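Local coordinates for protein sulfur oxygenase/reductase (Halothiobacillus neapolitanus, PDB 6QPA) that probably oxidises and reduces elemental sulfur as an iron-dependent sulfur oxygenase/reductase, working as an assembly of 24 subunits, at residues A[113-118]-A[209-214]; A[177-182]-A[284-289]; A[183-188]-A[275-280]. One frame throughout, in Å; residues are numbered along the deposited sequence.

In the fold
The three contacts sort into one at the metal and two in a helix pair. Contact 1 joins strand 110-125 to the loop between strand 193-204 and helix 214-220, beside the iron. Contacts 2 and 3 both join helix 172-189 to helix 276-287; their centres lie about 10 Å apart and they touch, whereas contact 1 is centred about 31 Å from contact 2 and about 37 Å from contact 3. Contact 3 pairs the later part of helix 172-189 with the start of helix 276-287, and contact 2 the earlier part with the end, as expected for an antiparallel pair. The segments of contact 1 alternate along the chain with those of both others, consistent with a shared alpha/beta-barrel-type fold.

Contact 1: A[113-118]-A[209-214]; sequences GPWEPY and SFQLDP
Ser209 meets Glu116 through its hydroxyl: the backbone N of Glu116 donates to Ser209 OG over 2.9 Å, with an angle of 160° at the hydrogen. OG reaches that N from a position anti to its own carbonyl carbon (chi1 -57°). The hydroxyl donates to Ser205 O while accepting from Glu116 N, and in this way joins the strand's backbone to the loop.

Pro114, which follows a cis peptide bond, lays CG 4.2 Å from Phe210 CB. Its carbonyl O stands 3.2 Å from Ser209 O, two acceptors with no hydrogen between them. A water lies within hydrogen-bonding distance of Pro114 O (2.8 Å) and of Gln211 OE1, which also accepts from Gly293 N of the second subunit.

Trp115 brings its benzo side to the loop. Ser209 CB comes within 3.6 Å of CE3, while Gln211 CG reaches the ring edge at CZ3 (4.1 Å). Lys292 of the second subunit makes a cation-pi contact with this indole.

Glu116 OE2 binds the iron with His88 and His92, completing a facial triad of two histidines and one carboxylate. The serine bond grips the backbone N of an iron ligand, an arrangement consistent with a second-shell role for Ser209.

Contact 2: A[177-182]-A[284-289]; sequences QGATET and NGVLAH
Gly178 and Gly285 bring the two helices together backbone to backbone, their CA atoms only 3.7 Å apart. With no side chain on either residue, the main chains can approach closely enough for Gly178 CA to make a CA-H...O contact with Gly285 O at 3.4 Å, the angle at the hydrogen being 157°.

Beside the glycines, Val286 supplies the side-chain part of the contact through a single branch. Its CG1 is anti to the backbone N (chi1 175°), which leaves CG2 anti to the carbonyl carbon and directed at the opposing helix. There CG2 rests 3.6 Å from Ala179 N and 4.1 Å from Ala179 CB, and it also meets Gly178 C.

Thr182 also reaches this methyl, its OG1 lying 3.7 Å from Val286 CG2; the two side chains cross at about a right angle. The threonine rotation (chi1 -58°) turns OG1 back along its own helix, where it donates to Gly178 O over 2.8 Å. That oxygen also accepts from Thr182 N, the two donors reaching it from opposite faces of the carbonyl plane. The hydroxyl's bond is thus made within the helix while its flank packs against the valine.

Around this junction, Val286 packs on Phe175 of helix 172-189, and Thr182 on Leu278 and Ile281 of helix 276-287. Ala179 packs on Ile198 of strand 193-204. Thr180, whose CB points away from segment 284-289, touches the same isoleucine, which places this part of helix 172-189 between strand 193-204 and helix 276-287.

Contact 3: A[183-188]-A[275-280]; sequences LEWMKA and DYELRQ
Trp185 and Glu277 form the polar link of this contact: indole NE1 donates to Glu277 OE1 over 2.6 Å, with an angle of 169° at the hydrogen. The oxygen lies almost in the ring plane and is approached on its anti side, while the carboxylate and ring planes are nearly perpendicular. Glu277 is extended from CB to CD, which carries its acid group out to the pyrrole edge.

Apolar contacts cover one face and the benzo side of the same ring. Leu278 CB sits over the six-membered ring in a CH-pi contact, 3.8 Å from its centroid. CG of Leu278 is anti to the backbone N (chi1 -178°), and beyond it CD2 reaches Trp185 CE3 at 3.7 Å and Met186 CG at 3.8 Å. One leucine thus bridges the aromatic ring and the thioether chain.

A third group involves Asp275, the N-cap of helix 276-287. Its OD1 accepts from Leu278 N over 2.9 Å, a capping bond within its own segment, and OD2 meets Trp185 CH2 at the ring edge, 3.3 Å away. The carboxylate that caps the helix therefore also borders the indole, and Leu307 of the third subunit packs on Trp185 as well.

The segments run nearly antiparallel, 156° between their N-to-C directions, with axes 10.6 Å apart. Met186 also touches Trp259 of strand 251-259. Helix 172-189 lies on the sheet, with helix 276-287 packed against it antiparallel, consistent with a family of the dimeric alpha/beta-barrel clan.

Contact 1: A[113-118]-A[209-214]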
loop_
_atom_site.group_PDB
_atom_site.type_symbol
_atom_site.label_atom_id
_atom_site.label_comp_id
_atom_site.label_asym_id
_atom_site.label_seq_id
_atom_site.Cartn_x
_atom_site.Cartn_y
_atom_site.Cartn_z
ATOM N N GLY A 113 41.981 -5.750 -29.574
ATOM C CA GLY A 113 43.354 -5.902 -29.138
ATOM C C GLY A 113 43.666 -7.318 -28.679
ATOM O O GLY A 113 42.856 -8.228 -28.852
ATOM N N PRO A 114 44.848 -7.535 -28.060
ATOM C CA PRO A 114 45.861 -6.513 -27.772
ATOM C C PRO A 114 46.676 -6.169 -29.014
ATOM O O PRO A 114 46.770 -6.981 -29.931
ATOM C CB PRO A 114 46.744 -7.181 -26.717
ATOM C CG PRO A 114 46.749 -8.600 -27.142
ATOM C CD PRO A 114 45.321 -8.871 -27.658
ATOM N N TRP A 115 47.191 -4.946 -29.057
ATOM C CA TRP A 115 48.155 -4.515 -30.059
ATOM C C TRP A 115 49.261 -3.831 -29.280
ATOM O O TRP A 115 48.986 -2.924 -28.494
ATOM C CB TRP A 115 47.503 -3.581 -31.081
ATOM C CG TRP A 115 48.357 -3.184 -32.241
ATOM C CD1 TRP A 115 48.794 -1.923 -32.541
ATOM C CD2 TRP A 115 48.854 -4.045 -33.291
ATOM N NE1 TRP A 115 49.530 -1.945 -33.711
ATOM C CE2 TRP A 115 49.590 -3.235 -34.181
ATOM C CE3 TRP A 115 48.754 -5.427 -33.553
ATOM C CZ2 TRP A 115 50.209 -3.751 -35.326
ATOM C CZ3 TRP A 115 49.389 -5.946 -34.676
ATOM C CH2 TRP A 115 50.102 -5.105 -35.556
ATOM N N GLU A 116 50.501 -4.295 -29.434
ATOM C CA GLU A 116 51.581 -3.846 -28.558
ATOM C C GLU A 116 52.724 -3.251 -29.373
ATOM O O GLU A 116 53.715 -3.943 -29.665
ATOM C CB GLU A 116 52.096 -4.980 -27.676
ATOM C CG GLU A 116 52.968 -4.455 -26.540
ATOM C CD GLU A 116 53.538 -5.550 -25.683
ATOM O OE1 GLU A 116 53.919 -6.592 -26.242
ATOM O OE2 GLU A 116 53.625 -5.367 -24.456
ATOM N N PRO A 117 52.637 -1.974 -29.732
ATOM C CA PRO A 117 53.744 -1.323 -30.442
ATOM C C PRO A 117 54.855 -0.918 -29.485
ATOM O O PRO A 117 54.651 -0.731 -28.282
ATOM C CB PRO A 117 53.092 -0.076 -31.067
ATOM C CG PRO A 117 51.596 -0.209 -30.803
ATOM C CD PRO A 117 51.481 -1.071 -29.588
ATOM N N TYR A 118 56.039 -0.766 -30.056
ATOM C CA TYR A 118 57.225 -0.273 -29.367
ATOM C C TYR A 118 57.404 1.223 -29.623
ATOM O O TYR A 118 57.206 1.700 -30.751
ATOM C CB TYR A 118 58.471 -1.013 -29.848
ATOM C CG TYR A 118 58.637 -2.432 -29.344
ATOM C CD1 TYR A 118 59.045 -2.678 -28.038
ATOM C CD2 TYR A 118 58.450 -3.533 -30.196
ATOM C CE1 TYR A 118 59.240 -3.975 -27.565
ATOM C CE2 TYR A 118 58.645 -4.843 -29.727
ATOM C CZ TYR A 118 59.039 -5.046 -28.409
ATOM O OH TYR A 118 59.244 -6.303 -27.918
ATOM N N SER A 209 51.312 -8.825 -29.306
ATOM C CA SER A 209 50.045 -8.538 -29.954
ATOM C C SER A 209 49.235 -9.788 -30.209
ATOM O O SER A 209 48.217 -9.722 -30.908
ATOM C CB SER A 209 50.288 -7.807 -31.274
ATOM O OG SER A 209 51.022 -6.628 -31.034
ATOM N N PHE A 210 49.671 -10.924 -29.672
ATOM C CA PHE A 210 48.978 -12.192 -29.869
ATOM C C PHE A 210 48.848 -12.541 -31.358
ATOM O O PHE A 210 47.863 -13.143 -31.792
ATOM C CB PHE A 210 47.610 -12.163 -29.185
ATOM C CG PHE A 210 47.206 -13.471 -28.612
ATOM C CD1 PHE A 210 47.903 -14.006 -27.542
ATOM C CD2 PHE A 210 46.136 -14.173 -29.138
ATOM C CE1 PHE A 210 47.535 -15.218 -27.005
ATOM C CE2 PHE A 210 45.760 -15.390 -28.605
ATOM C CZ PHE A 210 46.460 -15.914 -27.539
ATOM N N GLN A 211 49.831 -12.140 -32.161
ATOM C CA GLN A 211 49.822 -12.392 -33.603
ATOM C C GLN A 211 50.742 -13.581 -33.868
ATOM O O GLN A 211 51.924 -13.415 -34.151
ATOM C CB GLN A 211 50.253 -11.148 -34.380
ATOM C CG GLN A 211 49.253 -9.996 -34.300
ATOM C CD GLN A 211 47.928 -10.249 -35.043
ATOM O OE1 GLN A 211 46.965 -9.507 -34.859
ATOM N NE2 GLN A 211 47.885 -11.276 -35.893
ATOM N N LEU A 212 50.188 -14.793 -33.756
ATOM C CA LEU A 212 50.970 -16.014 -33.908
ATOM C C LEU A 212 50.974 -16.490 -35.364
ATOM O O LEU A 212 50.327 -15.906 -36.239
ATOM C CB LEU A 212 50.444 -17.104 -32.975
ATOM C CG LEU A 212 50.320 -16.701 -31.502
ATOM C CD1 LEU A 212 49.795 -17.853 -30.660
ATOM C CD2 LEU A 212 51.664 -16.264 -30.995
ATOM N N ASP A 213 51.753 -17.550 -35.637
ATOM C CA ASP A 213 51.662 -18.251 -36.907
ATOM C C ASP A 213 50.276 -18.897 -37.008
ATOM O O ASP A 213 49.567 -19.011 -35.999
ATOM C CB ASP A 213 52.762 -19.311 -36.998
ATOM C CG ASP A 213 52.514 -20.453 -36.054
ATOM O OD1 ASP A 213 52.452 -20.194 -34.840
ATOM O OD2 ASP A 213 52.364 -21.598 -36.519
ATOM N N PRO A 214 49.862 -19.327 -38.213
ATOM C CA PRO A 214 48.488 -19.849 -38.354
ATOM C C PRO A 214 48.183 -21.038 -37.459
ATOM O O PRO A 214 47.080 -21.112 -36.896
ATOM C CB PRO A 214 48.412 -20.224 -39.843
ATOM C CG PRO A 214 49.374 -19.322 -40.496
ATOM C CD PRO A 214 50.528 -19.210 -39.522
HETATM O O HOH W 1 46.322 -8.010 -32.445
#

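Contact 2: A[177-182]-A[284-289]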
loop_
_atom_site.group_PDB
_atom_site.type_symbol
_atom_site.label_atom_id
_atom_site.label_comp_id
_atom_site.label_asym_id
_atom_site.label_seq_id
_atom_site.Cartn_x
_atom_site.Cartn_y
_atom_site.Cartn_z
ATOM N N GLN A 177 60.152 18.864 -32.935
ATOM C CA GLN A 177 60.540 20.180 -32.442
ATOM C C GLN A 177 59.321 21.008 -32.050
ATOM O O GLN A 177 59.339 21.692 -31.024
ATOM C CB GLN A 177 61.372 20.915 -33.501
ATOM C CG GLN A 177 62.722 20.275 -33.732
ATOM C CD GLN A 177 63.479 20.895 -34.906
ATOM O OE1 GLN A 177 62.949 21.013 -36.016
ATOM N NE2 GLN A 177 64.718 21.295 -34.661
ATOM N N GLY A 178 58.267 20.981 -32.868
ATOM C CA GLY A 178 57.079 21.762 -32.551
ATOM C C GLY A 178 56.339 21.242 -31.333
ATOM O O GLY A 178 55.852 22.021 -30.514
ATOM N N ALA A 179 56.216 19.918 -31.214
ATOM C CA ALA A 179 55.589 19.335 -30.031
ATOM C C ALA A 179 56.397 19.649 -28.780
ATOM O O ALA A 179 55.832 19.998 -27.732
ATOM C CB ALA A 179 55.443 17.817 -30.197
ATOM N N THR A 180 57.725 19.549 -28.883
ATOM C CA THR A 180 58.584 19.907 -27.766
ATOM C C THR A 180 58.343 21.344 -27.338
ATOM O O THR A 180 58.181 21.625 -26.147
ATOM C CB THR A 180 60.047 19.710 -28.146
ATOM O OG1 THR A 180 60.312 18.318 -28.353
ATOM C CG2 THR A 180 60.968 20.271 -27.073
ATOM N N GLU A 181 58.314 22.275 -28.295
ATOM C CA GLU A 181 58.106 23.672 -27.920
ATOM C C GLU A 181 56.732 23.881 -27.291
ATOM O O GLU A 181 56.603 24.601 -26.296
ATOM C CB GLU A 181 58.308 24.587 -29.139
ATOM C CG GLU A 181 58.274 26.063 -28.744
ATOM C CD GLU A 181 58.523 27.038 -29.900
ATOM O OE1 GLU A 181 58.750 26.599 -31.058
ATOM O OE2 GLU A 181 58.485 28.259 -29.626
ATOM N N THR A 182 55.698 23.230 -27.842
ATOM C CA THR A 182 54.351 23.324 -27.279
ATOM C C THR A 182 54.330 22.859 -25.828
ATOM O O THR A 182 53.779 23.535 -24.946
ATOM C CB THR A 182 53.375 22.463 -28.093
ATOM O OG1 THR A 182 53.372 22.871 -29.460
ATOM C CG2 THR A 182 51.929 22.603 -27.531
ATOM N N ASN A 284 51.676 25.932 -35.948
ATOM C CA ASN A 284 52.772 25.832 -36.907
ATOM C C ASN A 284 53.707 24.660 -36.631
ATOM O O ASN A 284 54.258 24.077 -37.571
ATOM C CB ASN A 284 53.542 27.146 -36.925
ATOM C CG ASN A 284 52.682 28.289 -37.398
ATOM O OD1 ASN A 284 51.919 28.140 -38.354
ATOM N ND2 ASN A 284 52.779 29.425 -36.733
ATOM N N GLY A 285 53.881 24.292 -35.373
ATOM C CA GLY A 285 54.823 23.260 -35.024
ATOM C C GLY A 285 54.220 21.873 -34.925
ATOM O O GLY A 285 54.963 20.895 -35.007
ATOM N N VAL A 286 52.899 21.760 -34.752
ATOM C CA VAL A 286 52.275 20.448 -34.588
ATOM C C VAL A 286 51.200 20.234 -35.652
ATOM O O VAL A 286 51.314 19.329 -36.482
ATOM C CB VAL A 286 51.691 20.261 -33.174
ATOM C CG1 VAL A 286 50.926 18.922 -33.083
ATOM C CG2 VAL A 286 52.796 20.320 -32.125
ATOM N N LEU A 287 50.156 21.068 -35.650
ATOM C CA LEU A 287 49.016 20.810 -36.527
ATOM C C LEU A 287 49.404 20.801 -38.002
ATOM O O LEU A 287 48.800 20.069 -38.795
ATOM C CB LEU A 287 47.904 21.836 -36.281
ATOM C CG LEU A 287 47.189 21.799 -34.910
ATOM C CD1 LEU A 287 46.004 22.751 -34.867
ATOM C CD2 LEU A 287 46.734 20.400 -34.561
ATOM N N ALA A 288 50.378 21.630 -38.391
ATOM C CA ALA A 288 50.811 21.738 -39.774
ATOM C C ALA A 288 51.476 20.473 -40.298
ATOM O O ALA A 288 51.656 20.358 -41.511
ATOM C CB ALA A 288 51.782 22.918 -39.934
ATOM N N HIS A 289 51.839 19.522 -39.433
ATOM C CA HIS A 289 52.617 18.371 -39.869
ATOM C C HIS A 289 51.860 17.060 -39.778
ATOM O O HIS A 289 52.468 15.995 -39.931
ATOM C CB HIS A 289 53.904 18.302 -39.058
ATOM C CG HIS A 289 54.693 19.569 -39.121
ATOM N ND1 HIS A 289 55.121 20.111 -40.316
ATOM C CD2 HIS A 289 55.141 20.397 -38.149
ATOM C CE1 HIS A 289 55.793 21.223 -40.077
ATOM N NE2 HIS A 289 55.814 21.423 -38.770
#

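Contact 3: A[183-188]-A[275-280]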
loop_
_atom_site.group_PDB
_atom_site.type_symbol
_atom_site.label_atom_id
_atom_site.label_comp_id
_atom_site.label_asym_id
_atom_site.label_seq_id
_atom_site.Cartn_x
_atom_site.Cartn_y
_atom_site.Cartn_z
ATOM N N LEU A 183 54.921 21.688 -25.569
ATOM C CA LEU A 183 54.841 21.058 -24.254
ATOM C C LEU A 183 55.656 21.816 -23.213
ATOM O O LEU A 183 55.245 21.929 -22.052
ATOM C CB LEU A 183 55.301 19.600 -24.364
ATOM C CG LEU A 183 54.334 18.712 -25.146
ATOM C CD1 LEU A 183 54.976 17.407 -25.599
ATOM C CD2 LEU A 183 53.066 18.452 -24.275
ATOM N N GLU A 184 56.812 22.343 -23.616
ATOM C CA GLU A 184 57.612 23.157 -22.713
ATOM C C GLU A 184 56.882 24.438 -22.330
ATOM O O GLU A 184 56.988 24.900 -21.187
ATOM C CB GLU A 184 58.952 23.476 -23.370
ATOM C CG GLU A 184 59.846 22.256 -23.439
ATOM C CD GLU A 184 61.181 22.526 -24.115
ATOM O OE1 GLU A 184 61.282 23.516 -24.868
ATOM O OE2 GLU A 184 62.128 21.745 -23.886
ATOM N N TRP A 185 56.177 25.051 -23.287
ATOM C CA TRP A 185 55.376 26.226 -22.965
ATOM C C TRP A 185 54.306 25.870 -21.944
ATOM O O TRP A 185 54.118 26.577 -20.946
ATOM C CB TRP A 185 54.745 26.792 -24.237
ATOM C CG TRP A 185 54.143 28.200 -24.140
ATOM C CD1 TRP A 185 54.721 29.356 -24.582
ATOM C CD2 TRP A 185 52.853 28.582 -23.616
ATOM N NE1 TRP A 185 53.884 30.429 -24.370
ATOM C CE2 TRP A 185 52.731 29.987 -23.781
ATOM C CE3 TRP A 185 51.791 27.878 -23.042
ATOM C CZ2 TRP A 185 51.591 30.710 -23.375
ATOM C CZ3 TRP A 185 50.636 28.607 -22.625
ATOM C CH2 TRP A 185 50.554 30.006 -22.817
ATOM N N MET A 186 53.616 24.750 -22.168
ATOM C CA MET A 186 52.537 24.344 -21.271
ATOM C C MET A 186 53.051 24.055 -19.871
ATOM O O MET A 186 52.442 24.490 -18.886
ATOM C CB MET A 186 51.818 23.126 -21.844
ATOM C CG MET A 186 51.047 23.450 -23.114
ATOM S SD MET A 186 50.328 22.028 -23.967
ATOM C CE MET A 186 49.209 21.454 -22.749
ATOM N N LYS A 187 54.185 23.352 -19.753
ATOM C CA LYS A 187 54.676 23.027 -18.418
ATOM C C LYS A 187 55.115 24.283 -17.690
ATOM O O LYS A 187 55.005 24.358 -16.469
ATOM C CB LYS A 187 55.820 22.002 -18.476
ATOM C CG LYS A 187 56.235 21.441 -17.102
ATOM C CD LYS A 187 56.702 19.986 -17.201
ATOM C CE LYS A 187 57.178 19.402 -15.855
ATOM N NZ LYS A 187 58.298 20.178 -15.259
ATOM N N ALA A 188 55.589 25.283 -18.425
ATOM C CA ALA A 188 55.985 26.540 -17.815
ATOM C C ALA A 188 54.799 27.434 -17.464
ATOM O O ALA A 188 54.904 28.246 -16.546
ATOM C CB ALA A 188 56.938 27.289 -18.746
ATOM N N ASP A 275 45.028 30.509 -26.021
ATOM C CA ASP A 275 46.156 31.416 -25.798
ATOM C C ASP A 275 46.794 31.706 -27.152
ATOM O O ASP A 275 47.157 30.777 -27.877
ATOM C CB ASP A 275 47.185 30.833 -24.828
ATOM C CG ASP A 275 48.373 31.769 -24.599
ATOM O OD1 ASP A 275 49.257 31.895 -25.487
ATOM O OD2 ASP A 275 48.421 32.392 -23.519
ATOM N N TYR A 276 46.875 32.987 -27.513
ATOM C CA TYR A 276 47.335 33.349 -28.851
ATOM C C TYR A 276 48.744 32.816 -29.120
ATOM O O TYR A 276 49.027 32.259 -30.188
ATOM C CB TYR A 276 47.290 34.875 -29.030
ATOM C CG TYR A 276 47.842 35.289 -30.375
ATOM C CD1 TYR A 276 47.021 35.297 -31.504
ATOM C CD2 TYR A 276 49.180 35.637 -30.528
ATOM C CE1 TYR A 276 47.513 35.642 -32.747
ATOM C CE2 TYR A 276 49.691 35.984 -31.787
ATOM C CZ TYR A 276 48.849 35.974 -32.887
ATOM O OH TYR A 276 49.313 36.318 -34.130
ATOM N N GLU A 277 49.645 32.998 -28.164
ATOM C CA GLU A 277 51.039 32.636 -28.383
ATOM C C GLU A 277 51.202 31.122 -28.519
ATOM O O GLU A 277 51.851 30.642 -29.453
ATOM C CB GLU A 277 51.882 33.200 -27.242
ATOM C CG GLU A 277 53.360 32.888 -27.294
ATOM C CD GLU A 277 54.103 33.532 -26.130
ATOM O OE1 GLU A 277 54.118 32.960 -25.013
ATOM O OE2 GLU A 277 54.646 34.637 -26.327
ATOM N N LEU A 278 50.613 30.350 -27.598
ATOM C CA LEU A 278 50.695 28.895 -27.699
ATOM C C LEU A 278 50.008 28.391 -28.956
ATOM O O LEU A 278 50.454 27.411 -29.570
ATOM C CB LEU A 278 50.081 28.244 -26.468
ATOM C CG LEU A 278 50.181 26.710 -26.476
ATOM C CD1 LEU A 278 51.635 26.255 -26.513
ATOM C CD2 LEU A 278 49.462 26.116 -25.255
ATOM N N ARG A 279 48.913 29.047 -29.344
ATOM C CA ARG A 279 48.204 28.671 -30.560
ATOM C C ARG A 279 49.103 28.746 -31.799
ATOM O O ARG A 279 49.072 27.841 -32.638
ATOM C CB ARG A 279 46.974 29.555 -30.704
ATOM C CG ARG A 279 46.154 29.374 -31.953
ATOM C CD ARG A 279 44.819 29.999 -31.686
ATOM N NE ARG A 279 44.069 30.361 -32.875
ATOM C CZ ARG A 279 42.762 30.603 -32.868
ATOM N NH1 ARG A 279 42.073 30.483 -31.739
ATOM N NH2 ARG A 279 42.142 30.956 -33.981
ATOM N N GLN A 280 49.929 29.799 -31.918
ATOM C CA GLN A 280 50.841 29.893 -33.061
ATOM C C GLN A 280 51.877 28.776 -33.029
ATOM O O GLN A 280 52.150 28.144 -34.055
ATOM C CB GLN A 280 51.563 31.246 -33.073
ATOM C CG GLN A 280 50.670 32.473 -33.010
ATOM C CD GLN A 280 49.474 32.357 -33.909
ATOM O OE1 GLN A 280 49.617 32.137 -35.102
ATOM N NE2 GLN A 280 48.279 32.510 -33.342
#